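Local structure of putative branched-chain amino acid ABC transporter (Chromobacterium violaceum, 4PYR) at residues Leu250-Ile255 / Asp276-Asp281. The protein binds glutathione in the cleft between its two lobes and may act as an enzyme regulator. Numbering follows the deposited sequence.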
loop_
_atom_site.group_PDB
_atom_site.type_symbol
_atom_site.label_atom_id
_atom_site.label_comp_id
_atom_site.label_asym_id
_atom_site.label_seq_id
_atom_site.Cartn_x
_atom_site.Cartn_y
_atom_site.Cartn_z
ATOM N N LEU A 250 -0.933 6.650 5.213
ATOM C CA LEU A 250 -1.106 7.721 4.215
ATOM C C LEU A 250 -0.067 8.807 4.376
ATOM O O LEU A 250 0.368 9.405 3.413
ATOM C CB LEU A 250 -2.496 8.346 4.250
ATOM C CG LEU A 250 -3.660 7.398 3.975
ATOM C CD1 LEU A 250 -4.980 8.053 4.332
ATOM C CD2 LEU A 250 -3.630 6.967 2.505
ATOM N N TYR A 251 0.361 9.076 5.602
ATOM C CA TYR A 251 1.462 10.012 5.853
ATOM C C TYR A 251 2.754 9.492 5.214
ATOM O O TYR A 251 3.465 10.248 4.496
ATOM C CB TYR A 251 1.627 10.161 7.375
ATOM C CG TYR A 251 2.769 11.040 7.835
ATOM C CD1 TYR A 251 2.628 12.435 7.914
ATOM C CD2 TYR A 251 3.989 10.489 8.224
ATOM C CE1 TYR A 251 3.666 13.245 8.388
ATOM C CE2 TYR A 251 5.053 11.285 8.672
ATOM C CZ TYR A 251 4.893 12.654 8.772
ATOM O OH TYR A 251 5.917 13.456 9.232
ATOM N N ALA A 252 3.022 8.208 5.409
ATOM C CA ALA A 252 4.205 7.574 4.859
ATOM C C ALA A 252 4.088 7.563 3.345
ATOM O O ALA A 252 5.091 7.730 2.661
ATOM C CB ALA A 252 4.393 6.167 5.411
ATOM N N LEU A 253 2.883 7.376 2.830
ATOM C CA LEU A 253 2.666 7.407 1.377
ATOM C C LEU A 253 3.077 8.767 0.849
ATOM O O LEU A 253 3.691 8.866 -0.233
ATOM C CB LEU A 253 1.182 7.096 1.076
ATOM C CG LEU A 253 0.816 7.088 -0.408
ATOM C CD1 LEU A 253 1.486 5.937 -1.104
ATOM C CD2 LEU A 253 -0.705 7.011 -0.536
ATOM N N GLY A 254 2.717 9.821 1.567
ATOM C CA GLY A 254 3.124 11.189 1.218
ATOM C C GLY A 254 4.625 11.395 1.159
ATOM O O GLY A 254 5.165 12.032 0.216
ATOM N N ILE A 255 5.326 10.840 2.150
ATOM C CA ILE A 255 6.778 10.935 2.165
ATOM C C ILE A 255 7.304 10.295 0.891
ATOM O O ILE A 255 8.129 10.910 0.197
ATOM C CB ILE A 255 7.381 10.232 3.384
ATOM C CG1 ILE A 255 7.042 11.072 4.631
ATOM C CG2 ILE A 255 8.877 9.992 3.221
ATOM C CD1 ILE A 255 7.379 10.392 5.914
ATOM N N ASP A 276 14.287 3.136 -1.822
ATOM C CA ASP A 276 14.170 2.540 -0.478
ATOM C C ASP A 276 13.077 3.287 0.293
ATOM O O ASP A 276 13.340 4.153 1.149
ATOM C CB ASP A 276 15.530 2.500 0.262
ATOM C CG ASP A 276 16.135 3.879 0.550
ATOM O OD1 ASP A 276 15.933 4.812 -0.240
ATOM O OD2 ASP A 276 16.829 4.029 1.589
ATOM N N GLY A 277 11.840 2.995 -0.075
ATOM C CA GLY A 277 10.714 3.755 0.361
ATOM C C GLY A 277 10.443 3.485 1.840
ATOM O O GLY A 277 10.689 2.378 2.335
ATOM N N VAL A 278 9.946 4.497 2.516
ATOM C CA VAL A 278 9.407 4.248 3.865
ATOM C C VAL A 278 8.172 3.349 3.801
ATOM O O VAL A 278 7.835 2.714 4.800
ATOM C CB VAL A 278 9.121 5.515 4.683
ATOM C CG1 VAL A 278 10.358 6.334 4.861
ATOM C CG2 VAL A 278 7.965 6.341 4.100
ATOM N N THR A 279 7.539 3.237 2.611
ATOM C CA THR A 279 6.361 2.398 2.443
ATOM C C THR A 279 6.745 1.031 1.904
ATOM O O THR A 279 5.876 0.147 1.792
ATOM C CB THR A 279 5.325 3.010 1.469
ATOM O OG1 THR A 279 5.876 3.012 0.126
ATOM C CG2 THR A 279 4.890 4.356 1.902
ATOM N N GLY A 280 8.026 0.842 1.587
ATOM C CA GLY A 280 8.545 -0.412 1.054
ATOM C C GLY A 280 9.567 -0.116 -0.022
ATOM O O GLY A 280 9.745 1.042 -0.396
ATOM N N ASP A 281 10.286 -1.140 -0.441
ATOM C CA ASP A 281 11.227 -0.978 -1.554
ATOM C C ASP A 281 10.390 -0.878 -2.819
ATOM O O ASP A 281 9.523 -1.712 -3.050
ATOM C CB ASP A 281 12.216 -2.141 -1.633
ATOM C CG ASP A 281 13.424 -1.968 -0.717
ATOM O OD1 ASP A 281 13.655 -0.890 -0.138
ATOM O OD2 ASP A 281 14.153 -2.964 -0.611
#
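Ala252 and Thr279 bring the backbones of helix segment 250-255 and hairpin segment 276-281 closest, their CA atoms 6.1 Å apart. Residues 277-280 form a beta-hairpin turn, with Gly277 and Gly280 joined by paired backbone hydrogen bonds, the one from Gly277 N weak. Gly280 has positive phi (141°), and there a CB would press into the carbonyl O of Thr279, reason enough for glycine. Two methyls at the hairpin tip meet the helix: CG2 of Val278 and CG2 of Thr279 each rest 3.5 Å from Ala252 O. The purely apolar part is made by Val278 CG2, 3.8 Å from Ala252 CB and 3.9 Å from Ile255 CG2, where the Val278 and Ile255 side chains cross nearly at right angles. For Thr279, chi1 of 68° sets CG2 anti to its carbonyl carbon and facing the helix. The contact illustrates how a two-residue hairpin tip docks on a helix through methyls while a helix carboxylate, Asp256, accepts hydrogen bonds from Thr279 OG1 and Val278 N. Leu253 reaches the bound glutathione. Helix 245-265 meets the turn linking strands 274-277 and 280-284, at the edge of the mixed sheet, with Trp224 bordering Ala252, Ile255 and Val278, helix 231-235 alongside Val278, and helix 16-33 against Leu250 and Tyr251.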